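PDB 5JK2: Tp0751 from Treponema pallidum, which is an adhesin thought to mediate binding to extracellular matrix components and interactions with host cells. Local coordinates for residues A[44-56]-A[65-77]. The protein carries 1 engineered substitution. Numbering follows the deposited sequence.
Sequences GALQHLLAGLWIQ and DIHPLLFFDREHA
The edge of the Phe72 ring points at the face of the five-membered ring of Trp54. The planes stand at 88° in an offset edge-to-face pair, and Trp54 CD1 lies 3.5 Å from Phe72 CD1. One face of Phe72 receives Leu50, whose CB sits 4.3 Å from the ring centroid. Trp54 NE1 donates to Leu50 O at 2.8 Å, with the acceptor close to the ring plane, which restrains the indole's rotation. Leu50 is thereby tied to both rings. Trp54 CG lies anti to its carbonyl carbon (chi1 -65°), which sets the ring beside Phe72. Leu70 follows on the same face of the sheet.

The other face carries Leu53, Ile55, Leu69 and Phe71. Gly52 CA packs over the Phe71 ring, 4.2 Å from its centroid. Ile55 and Leu69 run side by side, and Ile55 CG2 also meets His67 CB.

Beyond the strand ends, Arg74, extended from CG to NE, reaches back to His48. Its guanidinium lies flat on the His48 ring, planes 6° apart and centres 4.3 Å apart. At the other end, the Gln56 amide packs on the Pro68 ring, and its NE2 is hydrogen-bonded to Tyr151 OH.

Backbone bonds hold the register. Leu70 N donates to Trp54 O at 2.9 Å, and Trp54 N donates back to Leu70 O. Gln56 N donates to Pro68 O at 3.1 Å. Farther out, Leu50 also packs on Val102, Phe104, Val120 and Phe122, while Phe72 touches Ile79. Backbone hydrogen bonds join strand 52-56 to Thr152 and Tyr154, and strand 69-73 to Thr80 and Ser82. The pair is the first antiparallel step of an eight-stranded, up-and-down closed barrel, the non-canonical lipocalin fold of the pallilysin domain, with the buried Trp54, Leu70 and Phe72 on the face turned to the barrel interior.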
loop_
_atom_site.group_PDB
_atom_site.type_symbol
_atom_site.label_atom_id
_atom_site.label_comp_id
_atom_site.label_asym_id
_atom_site.label_seq_id
_atom_site.Cartn_x
_atom_site.Cartn_y
_atom_site.Cartn_z
ATOM N N GLY A 44 -12.996 11.702 1.736
ATOM C CA GLY A 44 -12.294 11.140 2.876
ATOM C C GLY A 44 -11.339 10.008 2.556
ATOM O O GLY A 44 -10.166 10.069 2.928
ATOM N N ALA A 45 -11.824 8.986 1.852
ATOM C CA ALA A 45 -11.058 7.755 1.671
ATOM C C ALA A 45 -10.621 7.485 0.231
ATOM O O ALA A 45 -11.443 7.200 -0.642
ATOM C CB ALA A 45 -11.863 6.574 2.183
ATOM N N LEU A 46 -9.313 7.585 0.006
ATOM C CA LEU A 46 -8.664 7.025 -1.175
ATOM C C LEU A 46 -8.076 5.668 -0.790
ATOM O O LEU A 46 -7.808 4.818 -1.640
ATOM C CB LEU A 46 -7.576 7.968 -1.703
ATOM C CG LEU A 46 -6.423 7.367 -2.517
ATOM C CD1 LEU A 46 -6.907 6.806 -3.844
ATOM C CD2 LEU A 46 -5.337 8.411 -2.739
ATOM N N GLN A 47 -7.888 5.479 0.513
ATOM C CA GLN A 47 -7.327 4.250 1.057
ATOM C C GLN A 47 -8.200 3.057 0.709
ATOM O O GLN A 47 -7.718 1.933 0.587
ATOM C CB GLN A 47 -7.185 4.357 2.577
ATOM C CG GLN A 47 -6.459 5.607 3.061
ATOM C CD GLN A 47 -6.292 5.640 4.570
ATOM O OE1 GLN A 47 -6.629 4.681 5.263
ATOM N NE2 GLN A 47 -5.770 6.748 5.086
ATOM N N HIS A 48 -9.493 3.315 0.548
ATOM C CA HIS A 48 -10.461 2.260 0.292
ATOM C C HIS A 48 -10.109 1.499 -0.984
ATOM O O HIS A 48 -10.489 0.339 -1.155
ATOM C CB HIS A 48 -11.868 2.850 0.202
ATOM C CG HIS A 48 -12.958 1.875 0.525
ATOM N ND1 HIS A 48 -14.262 2.261 0.749
ATOM C CD2 HIS A 48 -12.935 0.527 0.670
ATOM C CE1 HIS A 48 -14.996 1.195 1.013
ATOM N NE2 HIS A 48 -14.218 0.132 0.972
ATOM N N LEU A 49 -9.363 2.153 -1.870
ATOM C CA LEU A 49 -8.904 1.519 -3.099
ATOM C C LEU A 49 -7.722 0.590 -2.844
ATOM O O LEU A 49 -7.448 -0.302 -3.645
ATOM C CB LEU A 49 -8.513 2.574 -4.137
ATOM C CG LEU A 49 -9.645 3.319 -4.850
ATOM C CD1 LEU A 49 -9.077 4.418 -5.730
ATOM C CD2 LEU A 49 -10.498 2.361 -5.675
ATOM N N LEU A 50 -7.018 0.800 -1.736
ATOM C CA LEU A 50 -5.834 -0.000 -1.433
ATOM C C LEU A 50 -6.192 -1.360 -0.853
ATOM O O LEU A 50 -5.449 -2.327 -1.029
ATOM C CB LEU A 50 -4.920 0.742 -0.457
ATOM C CG LEU A 50 -4.207 1.965 -1.032
ATOM C CD1 LEU A 50 -3.490 2.719 0.065
ATOM C CD2 LEU A 50 -3.231 1.549 -2.119
ATOM N N ALA A 51 -7.322 -1.424 -0.156
ATOM C CA ALA A 51 -7.773 -2.659 0.476
ATOM C C ALA A 51 -7.784 -3.820 -0.514
ATOM O O ALA A 51 -8.634 -3.882 -1.402
ATOM C CB ALA A 51 -9.151 -2.465 1.074
ATOM N N GLY A 52 -6.823 -4.728 -0.359
ATOM C CA GLY A 52 -6.732 -5.903 -1.204
ATOM C C GLY A 52 -5.301 -6.299 -1.506
ATOM O O GLY A 52 -4.363 -5.764 -0.925
ATOM N N LEU A 53 -5.144 -7.241 -2.429
ATOM C CA LEU A 53 -3.839 -7.776 -2.792
ATOM C C LEU A 53 -3.203 -6.983 -3.922
ATOM O O LEU A 53 -3.873 -6.634 -4.891
ATOM C CB LEU A 53 -3.971 -9.240 -3.207
ATOM C CG LEU A 53 -2.697 -9.939 -3.682
ATOM C CD1 LEU A 53 -1.681 -10.005 -2.563
ATOM C CD2 LEU A 53 -3.033 -11.328 -4.198
ATOM N N TRP A 54 -1.904 -6.725 -3.798
ATOM C CA TRP A 54 -1.152 -6.004 -4.819
ATOM C C TRP A 54 0.130 -6.754 -5.163
ATOM O O TRP A 54 0.869 -7.174 -4.273
ATOM C CB TRP A 54 -0.830 -4.591 -4.344
ATOM C CG TRP A 54 -2.045 -3.736 -4.162
ATOM C CD1 TRP A 54 -2.888 -3.729 -3.091
ATOM C CD2 TRP A 54 -2.551 -2.760 -5.079
ATOM N NE1 TRP A 54 -3.890 -2.810 -3.285
ATOM C CE2 TRP A 54 -3.706 -2.201 -4.496
ATOM C CE3 TRP A 54 -2.140 -2.303 -6.334
ATOM C CZ2 TRP A 54 -4.453 -1.209 -5.129
ATOM C CZ3 TRP A 54 -2.884 -1.318 -6.960
ATOM C CH2 TRP A 54 -4.025 -0.782 -6.356
ATOM N N ILE A 55 0.380 -6.923 -6.460
ATOM C CA ILE A 55 1.548 -7.656 -6.940
ATOM C C ILE A 55 2.492 -6.718 -7.681
ATOM O O ILE A 55 2.059 -5.917 -8.508
ATOM C CB ILE A 55 1.148 -8.815 -7.873
ATOM C CG1 ILE A 55 0.197 -9.774 -7.157
ATOM C CG2 ILE A 55 2.378 -9.579 -8.334
ATOM C CD1 ILE A 55 -1.242 -9.374 -7.226
ATOM N N GLN A 56 3.786 -6.835 -7.400
ATOM C CA GLN A 56 4.771 -5.920 -7.963
ATOM C C GLN A 56 5.021 -6.193 -9.444
ATOM O O GLN A 56 4.954 -7.335 -9.894
ATOM C CB GLN A 56 6.091 -6.012 -7.197
ATOM C CG GLN A 56 7.110 -4.984 -7.641
ATOM C CD GLN A 56 8.339 -4.954 -6.764
ATOM O OE1 GLN A 56 9.449 -5.233 -7.214
ATOM N NE2 GLN A 56 8.144 -4.614 -5.495
ATOM N N ASP A 65 11.373 -13.992 -12.228
ATOM C CA ASP A 65 11.668 -13.771 -10.814
ATOM C C ASP A 65 10.405 -13.783 -9.955
ATOM O O ASP A 65 9.291 -13.862 -10.469
ATOM C CB ASP A 65 12.399 -12.439 -10.620
ATOM C CG ASP A 65 13.849 -12.486 -11.077
ATOM O OD1 ASP A 65 14.528 -13.504 -10.831
ATOM O OD2 ASP A 65 14.310 -11.494 -11.679
ATOM N N ILE A 66 10.599 -13.686 -8.641
ATOM C CA ILE A 66 9.498 -13.728 -7.679
ATOM C C ILE A 66 9.005 -12.326 -7.334
ATOM O O ILE A 66 9.801 -11.436 -7.039
ATOM C CB ILE A 66 9.921 -14.459 -6.377
ATOM C CG1 ILE A 66 10.259 -15.921 -6.681
ATOM C CG2 ILE A 66 8.819 -14.371 -5.322
ATOM C CD1 ILE A 66 11.086 -16.610 -5.613
ATOM N N HIS A 67 7.685 -12.152 -7.341
ATOM C CA HIS A 67 7.072 -10.840 -7.165
ATOM C C HIS A 67 6.811 -10.554 -5.684
ATOM O O HIS A 67 6.153 -11.350 -5.012
ATOM C CB HIS A 67 5.756 -10.747 -7.954
ATOM C CG HIS A 67 5.872 -11.163 -9.392
ATOM N ND1 HIS A 67 5.316 -12.327 -9.875
ATOM C CD2 HIS A 67 6.477 -10.568 -10.446
ATOM C CE1 HIS A 67 5.573 -12.433 -11.169
ATOM N NE2 HIS A 67 6.277 -11.376 -11.538
ATOM N N PRO A 68 7.342 -9.429 -5.167
ATOM C CA PRO A 68 6.934 -8.959 -3.838
ATOM C C PRO A 68 5.444 -8.631 -3.797
ATOM O O PRO A 68 4.910 -8.110 -4.777
ATOM C CB PRO A 68 7.789 -7.701 -3.631
ATOM C CG PRO A 68 8.967 -7.895 -4.504
ATOM C CD PRO A 68 8.466 -8.639 -5.702
ATOM N N LEU A 69 4.788 -8.942 -2.682
ATOM C CA LEU A 69 3.345 -8.749 -2.556
ATOM C C LEU A 69 2.988 -7.831 -1.403
ATOM O O LEU A 69 3.569 -7.923 -0.322
ATOM C CB LEU A 69 2.636 -10.085 -2.343
ATOM C CG LEU A 69 3.044 -11.251 -3.236
ATOM C CD1 LEU A 69 2.312 -12.516 -2.810
ATOM C CD2 LEU A 69 2.776 -10.922 -4.695
ATOM N N LEU A 70 2.014 -6.959 -1.640
ATOM C CA LEU A 70 1.440 -6.131 -0.588
ATOM C C LEU A 70 -0.048 -6.405 -0.468
ATOM O O LEU A 70 -0.779 -6.348 -1.456
ATOM C CB LEU A 70 1.665 -4.644 -0.866
ATOM C CG LEU A 70 3.099 -4.117 -0.818
ATOM C CD1 LEU A 70 3.122 -2.655 -1.228
ATOM C CD2 LEU A 70 3.703 -4.293 0.566
ATOM N N PHE A 71 -0.488 -6.714 0.747
ATOM C CA PHE A 71 -1.908 -6.806 1.042
ATOM C C PHE A 71 -2.243 -5.796 2.131
ATOM O O PHE A 71 -1.711 -5.862 3.239
ATOM C CB PHE A 71 -2.304 -8.220 1.476
ATOM C CG PHE A 71 -3.790 -8.433 1.552
ATOM C CD1 PHE A 71 -4.519 -7.931 2.615
ATOM C CD2 PHE A 71 -4.459 -9.120 0.554
ATOM C CE1 PHE A 71 -5.882 -8.116 2.685
ATOM C CE2 PHE A 71 -5.827 -9.308 0.622
ATOM C CZ PHE A 71 -6.537 -8.805 1.690
ATOM N N PHE A 72 -3.116 -4.852 1.798
ATOM C CA PHE A 72 -3.566 -3.845 2.750
ATOM C C PHE A 72 -4.838 -4.328 3.437
ATOM O O PHE A 72 -5.916 -4.307 2.848
ATOM C CB PHE A 72 -3.803 -2.507 2.044
ATOM C CG PHE A 72 -2.589 -1.972 1.332
ATOM C CD1 PHE A 72 -2.212 -2.480 0.099
ATOM C CD2 PHE A 72 -1.829 -0.960 1.892
ATOM C CE1 PHE A 72 -1.099 -1.992 -0.557
ATOM C CE2 PHE A 72 -0.716 -0.469 1.238
ATOM C CZ PHE A 72 -0.352 -0.987 0.013
ATOM N N ASP A 73 -4.703 -4.779 4.680
ATOM C CA ASP A 73 -5.836 -5.308 5.433
ATOM C C ASP A 73 -6.618 -4.172 6.089
ATOM O O ASP A 73 -6.266 -3.700 7.170
ATOM C CB ASP A 73 -5.356 -6.310 6.485
ATOM C CG ASP A 73 -6.490 -7.122 7.080
ATOM O OD1 ASP A 73 -7.522 -6.534 7.463
ATOM O OD2 ASP A 73 -6.350 -8.359 7.154
ATOM N N ARG A 74 -7.689 -3.751 5.425
ATOM C CA ARG A 74 -8.477 -2.603 5.860
ATOM C C ARG A 74 -9.125 -2.816 7.221
ATOM O O ARG A 74 -9.184 -1.900 8.039
ATOM C CB ARG A 74 -9.558 -2.295 4.828
ATOM C CG ARG A 74 -10.443 -1.119 5.199
ATOM C CD ARG A 74 -11.354 -0.724 4.052
ATOM N NE ARG A 74 -11.661 0.703 4.077
ATOM C CZ ARG A 74 -10.786 1.658 3.777
ATOM N NH1 ARG A 74 -9.543 1.340 3.433
ATOM N NH2 ARG A 74 -11.147 2.933 3.825
ATOM N N GLU A 75 -9.619 -4.026 7.448
ATOM C CA GLU A 75 -10.328 -4.345 8.678
ATOM C C GLU A 75 -9.443 -4.184 9.905
ATOM O O GLU A 75 -9.841 -3.564 10.891
ATOM C CB GLU A 75 -10.874 -5.770 8.615
ATOM C CG GLU A 75 -12.226 -5.882 7.921
ATOM C CD GLU A 75 -13.365 -5.280 8.729
ATOM O OE1 GLU A 75 -14.495 -5.211 8.202
ATOM O OE2 GLU A 75 -13.137 -4.880 9.892
ATOM N N HIS A 76 -8.239 -4.737 9.837
ATOM C CA HIS A 76 -7.332 -4.718 10.974
ATOM C C HIS A 76 -6.274 -3.632 10.847
ATOM O O HIS A 76 -5.376 -3.536 11.680
ATOM C CB HIS A 76 -6.675 -6.084 11.125
ATOM C CG HIS A 76 -7.658 -7.207 11.205
ATOM N ND1 HIS A 76 -8.301 -7.551 12.374
ATOM C CD2 HIS A 76 -8.124 -8.052 10.257
ATOM C CE1 HIS A 76 -9.114 -8.567 12.145
ATOM N NE2 HIS A 76 -9.025 -8.890 10.868
ATOM N N ALA A 77 -6.398 -2.804 9.813
ATOM C CA ALA A 77 -5.449 -1.724 9.567
ATOM C C ALA A 77 -4.015 -2.241 9.617
ATOM O O ALA A 77 -3.192 -1.762 10.399
ATOM C CB ALA A 77 -5.649 -0.606 10.575
#